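Side-chain contacts in Ras-related protein Rab-7L1 (Homo sapiens, PDB 6HH2), which binds and hydrolyses GTP as a Rab-family switch in vesicle trafficking, maintains endosome to trans-Golgi network integrity, and recruits LRRK2 to the Golgi and stimulates its kinase activity: residues N101-R104 with W105-L109; S133-A136 with V137-Q141. The protein carries 4 engineered substitutions. All coordinates share one frame; numbering follows the deposited sequence.

Contact 1: N101-R104 with W105-L109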
loop_
_atom_site.group_PDB
_atom_site.type_symbol
_atom_site.label_atom_id
_atom_site.label_comp_id
_atom_site.label_asym_id
_atom_site.label_seq_id
_atom_site.Cartn_x
_atom_site.Cartn_y
_atom_site.Cartn_z
ATOM N N ASN A 101 -9.849 -7.458 9.473
ATOM C CA ASN A 101 -10.385 -7.016 8.185
ATOM C C ASN A 101 -9.335 -7.016 7.077
ATOM O O ASN A 101 -9.703 -7.024 5.893
ATOM C CB ASN A 101 -11.013 -5.622 8.307
ATOM C CG ASN A 101 -12.465 -5.659 8.684
ATOM O OD1 ASN A 101 -13.166 -6.635 8.422
ATOM N ND2 ASN A 101 -12.913 -4.591 9.331
ATOM N N SER A 102 -8.020 -7.048 7.417
ATOM C CA SER A 102 -7.014 -7.125 6.354
ATOM C C SER A 102 -7.143 -8.413 5.569
ATOM O O SER A 102 -6.747 -8.466 4.391
ATOM C CB SER A 102 -5.608 -7.052 6.979
ATOM O OG SER A 102 -5.470 -5.821 7.612
ATOM N N GLN A 103 -7.720 -9.459 6.184
ATOM C CA GLN A 103 -7.982 -10.693 5.451
ATOM C C GLN A 103 -9.058 -10.463 4.398
ATOM O O GLN A 103 -8.960 -10.976 3.265
ATOM C CB GLN A 103 -8.424 -11.796 6.403
ATOM C CG GLN A 103 -8.742 -13.095 5.648
ATOM C CD GLN A 103 -9.234 -14.198 6.552
ATOM O OE1 GLN A 103 -10.192 -14.025 7.294
ATOM N NE2 GLN A 103 -8.551 -15.338 6.517
ATOM N N ARG A 104 -10.078 -9.699 4.751
ATOM C CA ARG A 104 -11.124 -9.402 3.762
ATOM C C ARG A 104 -10.565 -8.523 2.641
ATOM O O ARG A 104 -10.900 -8.736 1.456
ATOM C CB ARG A 104 -12.321 -8.724 4.433
ATOM C CG ARG A 104 -13.067 -9.606 5.408
ATOM C CD ARG A 104 -14.308 -8.832 5.959
ATOM N NE ARG A 104 -15.020 -9.656 6.919
ATOM C CZ ARG A 104 -16.236 -10.138 6.698
ATOM N NH1 ARG A 104 -16.860 -9.834 5.561
ATOM N NH2 ARG A 104 -16.835 -10.895 7.615
ATOM N N TRP A 105 -9.730 -7.523 2.985
ATOM C CA TRP A 105 -9.114 -6.736 1.935
ATOM C C TRP A 105 -8.302 -7.622 0.993
ATOM O O TRP A 105 -8.334 -7.455 -0.227
ATOM C CB TRP A 105 -8.223 -5.663 2.547
ATOM C CG TRP A 105 -8.978 -4.504 3.201
ATOM C CD1 TRP A 105 -9.024 -4.194 4.523
ATOM C CD2 TRP A 105 -9.723 -3.495 2.509
ATOM N NE1 TRP A 105 -9.767 -3.016 4.711
ATOM C CE2 TRP A 105 -10.175 -2.572 3.481
ATOM C CE3 TRP A 105 -9.979 -3.262 1.163
ATOM C CZ2 TRP A 105 -10.962 -1.465 3.162
ATOM C CZ3 TRP A 105 -10.802 -2.139 0.815
ATOM C CH2 TRP A 105 -11.217 -1.234 1.834
ATOM N N LYS A 106 -7.516 -8.566 1.555
ATOM C CA LYS A 106 -6.677 -9.391 0.684
ATOM C C LYS A 106 -7.501 -10.325 -0.188
ATOM O O LYS A 106 -7.207 -10.486 -1.392
ATOM C CB LYS A 106 -5.722 -10.212 1.573
ATOM C CG LYS A 106 -4.786 -11.215 0.852
ATOM C CD LYS A 106 -3.912 -10.507 -0.166
ATOM C CE LYS A 106 -2.636 -11.348 -0.496
ATOM N NZ LYS A 106 -3.058 -12.669 -1.002
ATOM N N GLN A 107 -8.544 -10.944 0.387
ATOM C CA GLN A 107 -9.444 -11.783 -0.406
ATOM C C GLN A 107 -10.134 -10.974 -1.511
ATOM O O GLN A 107 -10.283 -11.458 -2.639
ATOM C CB GLN A 107 -10.476 -12.433 0.524
ATOM C CG GLN A 107 -9.828 -13.539 1.426
ATOM C CD GLN A 107 -10.748 -13.987 2.552
ATOM O OE1 GLN A 107 -11.726 -13.310 2.883
ATOM N NE2 GLN A 107 -10.444 -15.154 3.137
ATOM N N ASP A 108 -10.500 -9.735 -1.211
ATOM C CA ASP A 108 -11.115 -8.882 -2.240
ATOM C C ASP A 108 -10.119 -8.604 -3.366
ATOM O O ASP A 108 -10.441 -8.767 -4.546
ATOM C CB ASP A 108 -11.623 -7.588 -1.599
ATOM C CG ASP A 108 -12.411 -6.701 -2.599
ATOM O OD1 ASP A 108 -13.480 -7.142 -3.037
ATOM O OD2 ASP A 108 -11.897 -5.587 -2.874
ATOM N N LEU A 109 -8.880 -8.252 -3.010
ATOM C CA LEU A 109 -7.846 -7.986 -4.022
ATOM C C LEU A 109 -7.678 -9.185 -4.949
ATOM O O LEU A 109 -7.701 -9.058 -6.183
ATOM C CB LEU A 109 -6.528 -7.705 -3.284
ATOM C CG LEU A 109 -5.324 -7.552 -4.213
ATOM C CD1 LEU A 109 -5.347 -6.222 -4.968
ATOM C CD2 LEU A 109 -3.977 -7.609 -3.398
#
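Gln103 and Gln107 lie one turn apart on helix 96-112, the crossover helix of a beta-alpha-beta unit between strands 86-92 and 123-128 of the Ras-like P-loop fold. Their amide planes are only 10° apart, yet the side chains slant across each other, and Gln107 NE2 lies beside Gln103 CG and CD, 3.7 Å from CG. The first torsions differ. In Gln103, CG is anti to the backbone N (chi1 178°), whereas in Gln107 it turns back beside its own N, which brings Gln107 CG to 3.3 Å from Gln103 O. That same carbonyl accepts Gln107 N in a nearly straight alpha-helical bond (N-H...O 169°). The two amides are not hydrogen-bonded to each other; Gln103 NE2 donates to Asn149 OD1. Three further i to i+4 backbone bonds, from Trp105, Lys106 and Asp108, keep the two turns regular.

On another side of the helix, Trp105 packs back along the preceding turn, with Ser102 CA at the indole edge, close to the ring plane. The ring reaches Ile89 of the sheet and touches residues that fit the P-loop (Walker A) pattern; its NE1 donates to Asp18 OD1, while Asn101 ND2 holds the other oxygen, OD2, so two residues of this turn fix one carboxylate. Lys106, bent at chi2 and chi4, turns its NZ away to a salt bridge with Asp110 and to Asn149 O, and makes a cation-pi contact with Phe151. Within this stretch the nearest atom of another residue to the indole is Asn101 O, which lies 3.2 Å from Trp105 CD1 and also accepts Trp105 N at 3.0 Å.

Contact 2: S133-A136 with V137-Q141; sequences SPWA and VSRDQ
Trp135 lays the six-membered end of its indole over the guanidinium of Arg139, four residues on, with Trp135 CH2 3.5 Å from Arg139 NH2. CH2 stands above one guanidinium face, displaced toward its rim. The two planes are 33° apart, and the side chains run nearly at right angles, so the overlap is tilted and partial. An extended chain from CG to NE carries the arginine to the ring, and its CG also meets Trp135 CZ3 at 3.9 Å. A salt bridge from Arg139 NH2 to Glu156, which Trp135 touches too, helps set the guanidinium's position. The indole has its own tether, NE1 to Ser130 O; Val137 O lies at the ring edge, 3.6 Å from Trp135 CE3, and 3.4 Å from Trp135 CB.

Ser138 and Gln141 form a capping box at the start of the helix: Gln141 N donates to Ser138 OG (3.0 Å), and, in the conformer described, Ser138 N returns a bond to Gln141 OE1 (2.9 Å).

This surface turn carries the chain from strand 123-128 into helix 139-148. Ala136 and Val137 rest on Ala96 and Phe99 of helix 96-112, while Trp135 and Arg139 lean on Glu156 and Trp154 of strand 153-156.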
loop_
_atom_site.group_PDB
_atom_site.type_symbol
_atom_site.label_atom_id
_atom_site.label_comp_id
_atom_site.label_asym_id
_atom_site.label_seq_id
_atom_site.Cartn_x
_atom_site.Cartn_y
_atom_site.Cartn_z
ATOM N N SER A 133 1.311 1.521 22.284
ATOM C CA SER A 133 1.385 0.387 23.189
ATOM C C SER A 133 0.160 0.436 24.089
ATOM O O SER A 133 -0.250 1.529 24.494
ATOM C CB SER A 133 2.662 0.500 24.032
ATOM O OG SER A 133 2.855 -0.649 24.830
ATOM N N PRO A 134 -0.465 -0.721 24.397
ATOM C CA PRO A 134 -0.060 -2.058 23.940
ATOM C C PRO A 134 -0.642 -2.384 22.562
ATOM O O PRO A 134 -1.623 -1.782 22.130
ATOM C CB PRO A 134 -0.715 -2.986 24.973
ATOM C CG PRO A 134 -1.984 -2.282 25.323
ATOM C CD PRO A 134 -1.655 -0.783 25.273
ATOM N N TRP A 135 -0.068 -3.367 21.894
ATOM C CA TRP A 135 -0.678 -3.848 20.669
ATOM C C TRP A 135 -1.794 -4.844 20.981
ATOM O O TRP A 135 -1.846 -5.444 22.061
ATOM C CB TRP A 135 0.378 -4.584 19.847
ATOM C CG TRP A 135 1.520 -3.765 19.309
ATOM C CD1 TRP A 135 1.895 -2.487 19.644
ATOM C CD2 TRP A 135 2.425 -4.199 18.308
ATOM N NE1 TRP A 135 3.003 -2.116 18.923
ATOM C CE2 TRP A 135 3.345 -3.150 18.084
ATOM C CE3 TRP A 135 2.534 -5.376 17.562
ATOM C CZ2 TRP A 135 4.398 -3.260 17.157
ATOM C CZ3 TRP A 135 3.556 -5.481 16.638
ATOM C CH2 TRP A 135 4.475 -4.428 16.439
ATOM N N ALA A 136 -2.692 -5.016 20.016
ATOM C CA ALA A 136 -3.800 -5.948 20.141
ATOM C C ALA A 136 -3.506 -7.284 19.483
ATOM O O ALA A 136 -4.334 -8.194 19.564
ATOM C CB ALA A 136 -5.067 -5.343 19.522
ATOM N N VAL A 137 -2.349 -7.408 18.823
ATOM C CA VAL A 137 -1.896 -8.638 18.190
ATOM C C VAL A 137 -0.413 -8.788 18.505
ATOM O O VAL A 137 0.284 -7.814 18.829
ATOM C CB VAL A 137 -2.097 -8.605 16.656
ATOM C CG1 VAL A 137 -3.600 -8.456 16.335
ATOM C CG2 VAL A 137 -1.307 -7.455 16.017
ATOM N N SER A 138 0.087 -10.020 18.386
ATOM C CA SER A 138 1.506 -10.285 18.544
ATOM C C SER A 138 2.189 -10.433 17.189
ATOM O O SER A 138 1.549 -10.713 16.180
ATOM C CB SER A 138 1.724 -11.585 19.332
ATOM O OG SER A 138 1.273 -12.708 18.575
ATOM N N ARG A 139 3.524 -10.321 17.191
ATOM C CA ARG A 139 4.248 -10.447 15.928
ATOM C C ARG A 139 4.123 -11.854 15.359
ATOM O O ARG A 139 4.012 -12.028 14.142
ATOM C CB ARG A 139 5.713 -10.044 16.119
ATOM C CG ARG A 139 5.900 -8.538 16.338
ATOM C CD ARG A 139 7.337 -8.203 16.840
ATOM N NE ARG A 139 7.546 -6.748 16.945
ATOM C CZ ARG A 139 7.310 -6.046 18.058
ATOM N NH1 ARG A 139 6.832 -6.657 19.142
ATOM N NH2 ARG A 139 7.542 -4.739 18.097
ATOM N N ASP A 140 4.161 -12.872 16.222
ATOM C CA ASP A 140 3.982 -14.235 15.723
ATOM C C ASP A 140 2.609 -14.409 15.089
ATOM O O ASP A 140 2.478 -15.056 14.045
ATOM C CB ASP A 140 4.219 -15.272 16.825
ATOM C CG ASP A 140 5.716 -15.473 17.150
ATOM O OD1 ASP A 140 6.593 -14.980 16.390
ATOM O OD2 ASP A 140 6.018 -16.124 18.175
ATOM N N GLN A 141 1.652 -13.825 15.794
ATOM C CA GLN A 141 0.240 -13.821 15.087
ATOM C C GLN A 141 0.247 -13.107 13.660
ATOM O O GLN A 141 -0.373 -13.553 12.669
ATOM C CB GLN A 141 -0.760 -13.078 15.990
ATOM C CG GLN A 141 -1.479 -13.927 17.058
ATOM C CD GLN A 141 -2.363 -13.047 17.949
ATOM O OE1 GLN A 141 -2.202 -11.819 17.975
ATOM N NE2 GLN A 141 -3.316 -13.668 18.661
#

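Along the chain contact 1 closes before contact 2 opens, strand 123-128 coming between them. Their centres are 19 Å apart and their nearest atoms about 9 Å, without touching. Contact 1 lies in the middle of helix 96-112, partly buried against the sheet; contact 2 is a surface turn entering helix 139-148. The two helices nevertheless connect them: the turn of contact 2 rests on the start of the first helix, while Ser102 and Gln103 touch Phe145 of the second. Neither tryptophan touches the nucleotide; the side chains of Trp105 and Trp135 each lie about 9 Å from GDP. Trp135 is also about 7 Å from Lys129, a nucleotide-binding residue.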